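Local coordinates for protein RpfR (Cronobacter turicensis, PDB 6DGJ) that holds (2Z)-dodec-2-enoic acid inside a PAS domain, a fold widely found in sensing and signalling proteins, at residues S67-E72 and F86-V91; G17-F22 and Q40-L45; A6-V11 and S105-T110. All coordinates share one frame; numbering follows the deposited sequence.

Contact 1: S67-E72 and F86-V91. With GEY ((2Z)-dodec-2-enoic acid), chain B.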
loop_
_atom_site.group_PDB
_atom_site.type_symbol
_atom_site.label_atom_id
_atom_site.label_comp_id
_atom_site.label_asym_id
_atom_site.label_seq_id
_atom_site.Cartn_x
_atom_site.Cartn_y
_atom_site.Cartn_z
ATOM N N SER A 67 -16.619 -1.004 1.118
ATOM C CA SER A 67 -16.892 -1.751 -0.099
ATOM C C SER A 67 -15.637 -1.749 -0.958
ATOM O O SER A 67 -14.978 -0.716 -1.101
ATOM C CB SER A 67 -18.068 -1.150 -0.876
ATOM O OG SER A 67 -18.323 -1.886 -2.060
ATOM N N SER A 68 -15.306 -2.911 -1.518
ATOM C CA SER A 68 -14.113 -3.029 -2.345
ATOM C C SER A 68 -14.111 -1.956 -3.426
ATOM O O SER A 68 -15.160 -1.553 -3.935
ATOM C CB SER A 68 -14.038 -4.417 -2.979
ATOM O OG SER A 68 -15.163 -4.659 -3.806
ATOM N N TYR A 69 -12.916 -1.492 -3.776
ATOM C CA TYR A 69 -12.776 -0.381 -4.705
ATOM C C TYR A 69 -11.355 -0.373 -5.248
ATOM O O TYR A 69 -10.463 -1.046 -4.727
ATOM C CB TYR A 69 -13.099 0.953 -4.025
ATOM C CG TYR A 69 -12.065 1.362 -3.001
ATOM C CD1 TYR A 69 -12.076 0.826 -1.722
ATOM C CD2 TYR A 69 -11.073 2.280 -3.318
ATOM C CE1 TYR A 69 -11.128 1.195 -0.783
ATOM C CE2 TYR A 69 -10.123 2.654 -2.389
ATOM C CZ TYR A 69 -10.155 2.110 -1.123
ATOM O OH TYR A 69 -9.209 2.486 -0.198
ATOM N N GLU A 70 -11.158 0.414 -6.301
ATOM C CA GLU A 70 -9.848 0.622 -6.896
ATOM C C GLU A 70 -9.450 2.083 -6.754
ATOM O O GLU A 70 -10.302 2.977 -6.733
ATOM C CB GLU A 70 -9.832 0.219 -8.374
ATOM C CG GLU A 70 -9.936 -1.275 -8.605
ATOM C CD GLU A 70 -9.820 -1.648 -10.068
ATOM O OE1 GLU A 70 -9.296 -0.827 -10.851
ATOM O OE2 GLU A 70 -10.254 -2.761 -10.436
ATOM N N VAL A 71 -8.143 2.319 -6.658
ATOM C CA VAL A 71 -7.614 3.662 -6.452
ATOM C C VAL A 71 -6.271 3.766 -7.154
ATOM O O VAL A 71 -5.514 2.795 -7.241
ATOM C CB VAL A 71 -7.484 3.996 -4.945
ATOM C CG1 VAL A 71 -6.513 3.042 -4.261
ATOM C CG2 VAL A 71 -7.051 5.444 -4.747
ATOM N N GLU A 72 -5.981 4.958 -7.667
ATOM C CA GLU A 72 -4.682 5.281 -8.241
ATOM C C GLU A 72 -3.955 6.197 -7.268
ATOM O O GLU A 72 -4.448 7.286 -6.948
ATOM C CB GLU A 72 -4.830 5.946 -9.609
ATOM C CG GLU A 72 -5.531 5.083 -10.645
ATOM C CD GLU A 72 -5.518 5.706 -12.027
ATOM O OE1 GLU A 72 -4.821 6.726 -12.218
ATOM O OE2 GLU A 72 -6.206 5.177 -12.927
ATOM N N PHE A 86 -4.239 0.368 -7.056
ATOM C CA PHE A 86 -4.431 -0.530 -5.927
ATOM C C PHE A 86 -5.863 -1.044 -5.909
ATOM O O PHE A 86 -6.814 -0.258 -5.987
ATOM C CB PHE A 86 -4.102 0.167 -4.605
ATOM C CG PHE A 86 -2.633 0.238 -4.318
ATOM C CD1 PHE A 86 -1.959 -0.866 -3.820
ATOM C CD2 PHE A 86 -1.922 1.403 -4.550
ATOM C CE1 PHE A 86 -0.604 -0.807 -3.555
ATOM C CE2 PHE A 86 -0.568 1.467 -4.289
ATOM C CZ PHE A 86 0.092 0.361 -3.791
ATOM N N ARG A 87 -6.005 -2.361 -5.818
ATOM C CA ARG A 87 -7.297 -3.009 -5.630
ATOM C C ARG A 87 -7.421 -3.325 -4.143
ATOM O O ARG A 87 -6.700 -4.182 -3.622
ATOM C CB ARG A 87 -7.407 -4.270 -6.484
ATOM C CG ARG A 87 -7.020 -4.072 -7.947
ATOM C CD ARG A 87 -6.593 -5.382 -8.591
ATOM N NE ARG A 87 -6.157 -5.203 -9.977
ATOM C CZ ARG A 87 -4.916 -4.886 -10.345
ATOM N NH1 ARG A 87 -3.968 -4.702 -9.437
ATOM N NH2 ARG A 87 -4.624 -4.752 -11.630
ATOM N N ASN A 88 -8.322 -2.624 -3.462
ATOM C CA ASN A 88 -8.413 -2.660 -2.011
ATOM C C ASN A 88 -9.691 -3.360 -1.570
ATOM O O ASN A 88 -10.768 -3.116 -2.121
ATOM C CB ASN A 88 -8.368 -1.242 -1.441
ATOM C CG ASN A 88 -7.054 -0.547 -1.726
ATOM O OD1 ASN A 88 -6.017 -1.192 -1.880
ATOM N ND2 ASN A 88 -7.091 0.775 -1.803
ATOM N N LYS A 89 -9.561 -4.226 -0.566
ATOM C CA LYS A 89 -10.685 -4.996 -0.053
ATOM C C LYS A 89 -10.311 -5.551 1.312
ATOM O O LYS A 89 -9.130 -5.699 1.640
ATOM C CB LYS A 89 -11.064 -6.140 -1.002
ATOM C CG LYS A 89 -9.982 -7.210 -1.138
ATOM C CD LYS A 89 -10.421 -8.349 -2.034
ATOM C CE LYS A 89 -9.378 -9.460 -2.064
ATOM N NZ LYS A 89 -8.082 -9.000 -2.630
ATOM N N PHE A 90 -11.334 -5.868 2.101
ATOM C CA PHE A 90 -11.110 -6.540 3.368
ATOM C C PHE A 90 -10.608 -7.964 3.132
ATOM O O PHE A 90 -10.677 -8.507 2.026
ATOM C CB PHE A 90 -12.393 -6.577 4.199
ATOM C CG PHE A 90 -12.767 -5.255 4.804
ATOM C CD1 PHE A 90 -11.946 -4.648 5.741
ATOM C CD2 PHE A 90 -13.951 -4.631 4.453
ATOM C CE1 PHE A 90 -12.294 -3.434 6.306
ATOM C CE2 PHE A 90 -14.304 -3.420 5.014
ATOM C CZ PHE A 90 -13.475 -2.821 5.943
ATOM N N VAL A 91 -10.099 -8.572 4.198
ATOM C CA VAL A 91 -9.661 -9.960 4.155
ATOM C C VAL A 91 -10.870 -10.863 3.940
ATOM O O VAL A 91 -11.912 -10.680 4.570
ATOM C CB VAL A 91 -8.903 -10.339 5.443
ATOM C CG1 VAL A 91 -8.614 -11.837 5.490
ATOM C CG2 VAL A 91 -7.607 -9.547 5.542
HETATM C C1 GEY B . -6.622 4.547 -0.728
HETATM C C2 GEY B . -6.416 3.397 0.236
HETATM C C3 GEY B . -5.418 2.515 0.200
HETATM C C4 GEY B . -4.330 2.557 -0.820
HETATM C C5 GEY B . -3.175 1.556 -0.598
HETATM C C6 GEY B . -1.755 2.117 -0.810
HETATM C C8 GEY B . 0.818 1.904 -0.348
HETATM O O2 GEY B . -5.676 5.308 -0.902
HETATM O O1 GEY B . -7.752 4.616 -1.271
HETATM C C7 GEY B . -0.606 1.351 -0.103
HETATM C C9 GEY B . 1.947 0.862 -0.504
HETATM C C10 GEY B . 3.184 1.353 -1.285
HETATM C C11 GEY B . 4.495 0.634 -0.958
HETATM C C12 GEY B . 5.720 1.229 -1.632
HETATM O O HOH W 1 -9.227 -5.617 -10.284
#

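Contact 2: G17-F22 and Q40-L45. With GEY ((2Z)-dodec-2-enoic acid), chain B.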
loop_
_atom_site.group_PDB
_atom_site.type_symbol
_atom_site.label_atom_id
_atom_site.label_comp_id
_atom_site.label_asym_id
_atom_site.label_seq_id
_atom_site.Cartn_x
_atom_site.Cartn_y
_atom_site.Cartn_z
ATOM N N GLY A 17 -3.495 2.353 9.023
ATOM C CA GLY A 17 -2.545 2.426 7.935
ATOM C C GLY A 17 -1.181 1.858 8.245
ATOM O O GLY A 17 -0.264 2.013 7.429
ATOM N N ASN A 18 -1.010 1.217 9.398
ATOM C CA ASN A 18 0.258 0.589 9.735
ATOM C C ASN A 18 0.410 -0.722 8.974
ATOM O O ASN A 18 -0.529 -1.520 8.885
ATOM C CB ASN A 18 0.346 0.348 11.241
ATOM C CG ASN A 18 0.259 1.636 12.042
ATOM O OD1 ASN A 18 0.835 2.657 11.662
ATOM N ND2 ASN A 18 -0.467 1.595 13.151
ATOM N N ILE A 19 1.603 -0.940 8.422
ATOM C CA ILE A 19 1.827 -2.074 7.534
ATOM C C ILE A 19 1.853 -3.368 8.335
ATOM O O ILE A 19 2.384 -3.424 9.454
ATOM C CB ILE A 19 3.132 -1.885 6.743
ATOM C CG1 ILE A 19 3.027 -0.654 5.838
ATOM C CG2 ILE A 19 3.455 -3.142 5.918
ATOM C CD1 ILE A 19 4.334 -0.263 5.169
ATOM N N GLN A 20 1.282 -4.418 7.756
ATOM C CA GLN A 20 1.268 -5.744 8.354
ATOM C C GLN A 20 1.987 -6.779 7.507
ATOM O O GLN A 20 2.644 -7.667 8.054
ATOM C CB GLN A 20 -0.179 -6.189 8.597
ATOM C CG GLN A 20 -1.031 -5.130 9.279
ATOM C CD GLN A 20 -0.540 -4.786 10.675
ATOM O OE1 GLN A 20 0.039 -5.624 11.370
ATOM N NE2 GLN A 20 -0.768 -3.544 11.093
ATOM N N ARG A 21 1.880 -6.689 6.183
ATOM C CA ARG A 21 2.636 -7.539 5.277
ATOM C C ARG A 21 3.149 -6.690 4.124
ATOM O O ARG A 21 2.500 -5.729 3.705
ATOM C CB ARG A 21 1.790 -8.707 4.752
ATOM C CG ARG A 21 1.442 -9.732 5.822
ATOM C CD ARG A 21 1.734 -11.153 5.360
ATOM N NE ARG A 21 3.158 -11.366 5.111
ATOM C CZ ARG A 21 3.707 -12.553 4.868
ATOM N NH1 ARG A 21 2.956 -13.644 4.844
ATOM N NH2 ARG A 21 5.012 -12.649 4.653
ATOM N N PHE A 22 4.326 -7.060 3.615
ATOM C CA PHE A 22 5.064 -6.224 2.664
ATOM C C PHE A 22 5.807 -7.169 1.717
ATOM O O PHE A 22 6.933 -7.586 1.996
ATOM C CB PHE A 22 6.012 -5.293 3.407
ATOM C CG PHE A 22 6.515 -4.141 2.587
ATOM C CD1 PHE A 22 5.658 -3.128 2.193
ATOM C CD2 PHE A 22 7.854 -4.054 2.243
ATOM C CE1 PHE A 22 6.123 -2.059 1.452
ATOM C CE2 PHE A 22 8.326 -2.985 1.502
ATOM C CZ PHE A 22 7.459 -1.985 1.108
ATOM N N GLN A 40 4.982 0.161 10.772
ATOM C CA GLN A 40 5.208 1.522 10.314
ATOM C C GLN A 40 4.009 2.008 9.509
ATOM O O GLN A 40 3.303 1.221 8.874
ATOM C CB GLN A 40 6.474 1.600 9.458
ATOM C CG GLN A 40 7.726 1.082 10.147
ATOM C CD GLN A 40 8.157 1.951 11.313
ATOM O OE1 GLN A 40 7.605 3.028 11.538
ATOM N NE2 GLN A 40 9.149 1.485 12.062
ATOM N N ASN A 41 3.788 3.319 9.539
ATOM C CA ASN A 41 2.660 3.910 8.834
ATOM C C ASN A 41 2.978 4.026 7.348
ATOM O O ASN A 41 4.006 4.596 6.966
ATOM C CB ASN A 41 2.329 5.283 9.416
ATOM C CG ASN A 41 0.986 5.801 8.952
ATOM O OD1 ASN A 41 0.898 6.531 7.967
ATOM N ND2 ASN A 41 -0.071 5.418 9.656
ATOM N N VAL A 42 2.090 3.493 6.509
ATOM C CA VAL A 42 2.349 3.484 5.073
ATOM C C VAL A 42 2.213 4.885 4.487
ATOM O O VAL A 42 2.932 5.244 3.547
ATOM C CB VAL A 42 1.415 2.478 4.371
ATOM C CG1 VAL A 42 -0.026 2.985 4.347
ATOM C CG2 VAL A 42 1.907 2.181 2.965
ATOM N N PHE A 43 1.310 5.705 5.030
ATOM C CA PHE A 43 1.089 7.035 4.469
ATOM C C PHE A 43 2.339 7.898 4.590
ATOM O O PHE A 43 2.822 8.457 3.597
ATOM C CB PHE A 43 -0.096 7.709 5.163
ATOM C CG PHE A 43 -1.333 6.855 5.223
ATOM C CD1 PHE A 43 -1.932 6.390 4.062
ATOM C CD2 PHE A 43 -1.902 6.524 6.442
ATOM C CE1 PHE A 43 -3.070 5.606 4.119
ATOM C CE2 PHE A 43 -3.041 5.741 6.503
ATOM C CZ PHE A 43 -3.624 5.281 5.339
ATOM N N THR A 44 2.884 8.018 5.802
ATOM C CA THR A 44 4.046 8.872 6.007
ATOM C C THR A 44 5.310 8.284 5.390
ATOM O O THR A 44 6.251 9.032 5.104
ATOM C CB THR A 44 4.258 9.122 7.504
ATOM O OG1 THR A 44 4.361 7.868 8.192
ATOM C CG2 THR A 44 3.100 9.935 8.086
ATOM N N LEU A 45 5.347 6.971 5.161
ATOM C CA LEU A 45 6.538 6.340 4.602
ATOM C C LEU A 45 6.626 6.538 3.093
ATOM O O LEU A 45 7.671 6.942 2.574
ATOM C CB LEU A 45 6.545 4.845 4.933
ATOM C CG LEU A 45 7.753 4.303 5.704
ATOM C CD1 LEU A 45 7.871 4.952 7.076
ATOM C CD2 LEU A 45 7.654 2.786 5.832
HETATM C C1 GEY B . -6.622 4.547 -0.728
HETATM C C2 GEY B . -6.416 3.397 0.236
HETATM C C3 GEY B . -5.418 2.515 0.200
HETATM C C4 GEY B . -4.330 2.557 -0.820
HETATM C C5 GEY B . -3.175 1.556 -0.598
HETATM C C6 GEY B . -1.755 2.117 -0.810
HETATM C C8 GEY B . 0.818 1.904 -0.348
HETATM O O2 GEY B . -5.676 5.308 -0.902
HETATM O O1 GEY B . -7.752 4.616 -1.271
HETATM C C7 GEY B . -0.606 1.351 -0.103
HETATM C C9 GEY B . 1.947 0.862 -0.504
HETATM C C10 GEY B . 3.184 1.353 -1.285
HETATM C C11 GEY B . 4.495 0.634 -0.958
HETATM C C12 GEY B . 5.720 1.229 -1.632
#

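Contact 3: A6-V11 and S105-T110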
loop_
_atom_site.group_PDB
_atom_site.type_symbol
_atom_site.label_atom_id
_atom_site.label_comp_id
_atom_site.label_asym_id
_atom_site.label_seq_id
_atom_site.Cartn_x
_atom_site.Cartn_y
_atom_site.Cartn_z
ATOM N N ALA A 6 6.567 -12.210 -8.652
ATOM C CA ALA A 6 5.251 -11.596 -8.575
ATOM C C ALA A 6 5.241 -10.291 -9.360
ATOM O O ALA A 6 6.277 -9.653 -9.564
ATOM C CB ALA A 6 4.849 -11.335 -7.120
ATOM N N ASN A 7 4.045 -9.896 -9.796
ATOM C CA ASN A 7 3.864 -8.679 -10.574
ATOM C C ASN A 7 3.113 -7.596 -9.816
ATOM O O ASN A 7 2.852 -6.529 -10.384
ATOM C CB ASN A 7 3.121 -8.993 -11.877
ATOM C CG ASN A 7 3.638 -10.244 -12.555
ATOM O OD1 ASN A 7 4.693 -10.229 -13.188
ATOM N ND2 ASN A 7 2.894 -11.336 -12.428
ATOM N N SER A 8 2.769 -7.828 -8.552
ATOM C CA SER A 8 1.937 -6.911 -7.791
ATOM C C SER A 8 2.588 -6.598 -6.452
ATOM O O SER A 8 3.138 -7.487 -5.793
ATOM C CB SER A 8 0.541 -7.503 -7.564
ATOM O OG SER A 8 -0.063 -7.862 -8.795
ATOM N N VAL A 9 2.532 -5.328 -6.062
ATOM C CA VAL A 9 2.924 -4.919 -4.717
ATOM C C VAL A 9 1.739 -5.159 -3.790
ATOM O O VAL A 9 0.675 -4.557 -3.956
ATOM C CB VAL A 9 3.376 -3.450 -4.678
ATOM C CG1 VAL A 9 4.710 -3.288 -5.389
ATOM C CG2 VAL A 9 2.325 -2.522 -5.295
ATOM N N ILE A 10 1.920 -6.052 -2.821
ATOM C CA ILE A 10 0.846 -6.485 -1.936
ATOM C C ILE A 10 1.203 -6.030 -0.530
ATOM O O ILE A 10 2.121 -6.577 0.095
ATOM C CB ILE A 10 0.634 -8.005 -1.989
ATOM C CG1 ILE A 10 0.469 -8.476 -3.438
ATOM C CG2 ILE A 10 -0.575 -8.406 -1.158
ATOM C CD1 ILE A 10 -0.632 -7.777 -4.211
ATOM N N VAL A 11 0.481 -5.029 -0.035
ATOM C CA VAL A 11 0.668 -4.501 1.310
ATOM C C VAL A 11 -0.640 -4.673 2.066
ATOM O O VAL A 11 -1.711 -4.335 1.549
ATOM C CB VAL A 11 1.097 -3.021 1.285
ATOM C CG1 VAL A 11 1.352 -2.514 2.695
ATOM C CG2 VAL A 11 2.337 -2.842 0.418
ATOM N N SER A 105 -3.745 -4.586 -3.328
ATOM C CA SER A 105 -3.156 -5.274 -4.478
ATOM C C SER A 105 -2.808 -4.221 -5.526
ATOM O O SER A 105 -3.687 -3.731 -6.241
ATOM C CB SER A 105 -4.120 -6.323 -5.029
ATOM O OG SER A 105 -3.572 -6.987 -6.155
ATOM N N GLY A 106 -1.522 -3.887 -5.623
ATOM C CA GLY A 106 -1.060 -2.774 -6.434
ATOM C C GLY A 106 -0.394 -3.217 -7.724
ATOM O O GLY A 106 0.221 -4.285 -7.791
ATOM N N THR A 107 -0.519 -2.378 -8.754
ATOM C CA THR A 107 0.144 -2.584 -10.035
ATOM C C THR A 107 0.730 -1.255 -10.488
ATOM O O THR A 107 0.022 -0.245 -10.518
ATOM C CB THR A 107 -0.829 -3.115 -11.098
ATOM O OG1 THR A 107 -1.403 -4.352 -10.660
ATOM C CG2 THR A 107 -0.116 -3.334 -12.432
ATOM N N ASP A 108 2.013 -1.256 -10.842
ATOM C CA ASP A 108 2.664 -0.047 -11.341
ATOM C C ASP A 108 2.093 0.304 -12.710
ATOM O O ASP A 108 2.393 -0.363 -13.705
ATOM C CB ASP A 108 4.174 -0.252 -11.416
ATOM C CG ASP A 108 4.915 1.003 -11.852
ATOM O OD1 ASP A 108 4.259 2.039 -12.091
ATOM O OD2 ASP A 108 6.158 0.953 -11.957
ATOM N N ILE A 109 1.275 1.352 -12.764
ATOM C CA ILE A 109 0.640 1.777 -14.004
ATOM C C ILE A 109 1.305 3.032 -14.574
ATOM O O ILE A 109 0.721 3.711 -15.419
ATOM C CB ILE A 109 -0.871 1.989 -13.816
ATOM C CG1 ILE A 109 -1.142 3.088 -12.782
ATOM C CG2 ILE A 109 -1.530 0.687 -13.391
ATOM C CD1 ILE A 109 -2.579 3.561 -12.757
ATOM N N THR A 110 2.515 3.352 -14.129
ATOM C CA THR A 110 3.225 4.528 -14.619
ATOM C C THR A 110 3.542 4.374 -16.102
ATOM O O THR A 110 3.537 5.346 -16.858
ATOM C CB THR A 110 4.536 4.768 -13.840
ATOM O OG1 THR A 110 4.262 4.824 -12.436
ATOM C CG2 THR A 110 5.194 6.073 -14.273
ATOM O OXT THR A 110 3.811 3.270 -16.577
#

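Contact 1: S67-E72 and F86-V91
Two partners meet the phenol oxygen of Tyr69. Asn88 donates ND2 to Tyr69 OH at 3.2 Å, a weak bond bent to 145° at the hydrogen. Tyr69 OH donates in turn to O1 of (2Z)-dodec-2-enoic acid at 2.8 Å. That oxygen lies at the ring edge, in the ring plane. The setting is the antiparallel hairpin of strands 69-77 and 80-90 in the PAS fold. Tyr69 with Asn88 and Val71 with Phe86 are hydrogen-bonded pairs; Phe86 N to Val71 O is 2.7 Å. Glu70 and Arg87 form the non-hydrogen-bonded pair between them.

Tyr69 CG sits between its own backbone N and carbonyl carbon (chi1 69°). This brings the ring over Asn88 CB, a CH-pi contact 4.1 Å from the Tyr69 centroid. The Asn88 amide stands steeply to the ring, with 76° between the planes. Val71 CG1 comes within 3.4 Å of Asn88 ND2, and both valine methyls approach O1. Phe86 turns its ring away from the other strand and lays a face on the ligand chain, with C6 3.7 Å above the Phe86 ring plane. Ser55, Asn58 and Arg73 also bond the ligand carboxylate.

On the other face, the chains of Glu70 and Arg87 run side by side. Arg87 NH1 is held by Thr107. A water donates to Glu70 OE2 at 3.0 Å and weakly accepts from Arg87 NE.

Contact 2: G17-F22 and Q40-L45
This contact joins the backbone of Gly17 to Ile19 to that of Gln40 to Val42, where the edge strand 19-22 of the PAS sheet meets the start of helix 42-46. Two hydrogen bonds flank a single bridge between Asn18 and Asn41. Val42 N donates to Gly17 O at 2.9 Å, and Ile19 N donates to Gln40 O at 2.8 Å.

Gly17 takes a positive phi of 83°, which suits a residue with no CB. The missing CB also lets Phe43 CE2 close to 3.6 Å from Gly17 CA. The Phe43 side chain also touches helix 49-62. Beside this, Asn18 OD1 lies 3.5 Å from Asn41 ND2 without a hydrogen bond. Their amide planes are 80° apart. Asn41 is the N-cap of the helix. Its OD1 accepts from Thr44 N at 3.3 Å on an in-plane lone pair, and more weakly from Phe43 N.

Ile19 and Val42 cross at about a right angle, with Ile19 CG1 3.8 Å from Val42 CB. The two methyls of Val42 face different partners. CG1, placed between the backbone N and the carbonyl carbon (chi1 71°), rests against Gly17 O. CG2, anti to the backbone N, touches (2Z)-dodec-2-enoic acid. Phe22 meets the same ligand with its ring edge, CE1 to C11 at 4.0 Å. Val42 CG2 comes nearer, 3.5 Å from ligand atom C8.

Contact 3: A6-V11 and S105-T110
Val9 and Gly106 are an antiparallel hydrogen-bonded pair where strands 9-14 and 101-108 lie side by side in the PAS sheet, their axes 4.8 Å apart at closest approach and 150° between directions. Gly106 N donates to Val9 O at 2.8 Å. The return bond from Val9 N to Gly106 O, at 3.1 Å, is weak and bent to 133°. Ser8 CA also comes close to Gly106 O, in a CA-H...O contact.

Gly106 has no side chain, and a methyl of Val9 packs on its backbone, CG2 to Gly106 CA at 3.6 Å. The Val9 side chain also reaches Leu25, Ser26 and Tyr29 of helix 24-30. On the other face of the sheet, the end of Ile10 bends toward Ser105. Its CD1 is 3.6 Å from Ser105 CA and about as far from OG. Ser8 and Thr107 bring their hydroxyls near each other without bonding; Thr107 OG1 is held by Arg87.

Beyond the pairing, Asp108 forms an Asx turn. Its OD1 accepts from Thr110 N at 3.0 Å, met 36° out of the carboxylate plane. On its syn lone pair, OD1 accepts from Thr110 OG1 at 2.8 Å. OD2 forms a salt bridge with Arg82 and a hydrogen bond with the Tyr29 hydroxyl. These donors probably favour a charged carboxylate. The strands themselves rest on one sound and one weak backbone bond, with bare Gly106 letting Val9 pack close.

All three contacts reach one antiparallel sheet. Contacts 1 and 3 pair its strands; contact 2 ties an edge strand to a helix start. Contact 3 encloses the other two along the chain. Arg87 of contact 1 bonds to Ser105 of contact 3, while contact 2 packs on Val11 with Ile19, Phe22 and the Arg21 carbonyl. Contacts 1 and 2 do not touch, their centres about 16 Å apart. Contact 1 holds the ligand carboxylate and the first part of its chain; contact 2 touches the middle and tail. Each contact is partly buried. Contact 1 has four exposed residues among eight and bridges Glu70 and Arg87 through a water. Contact 2 is mostly backbone and apolar; contact 3 rests on two backbone bonds and packing on Gly106.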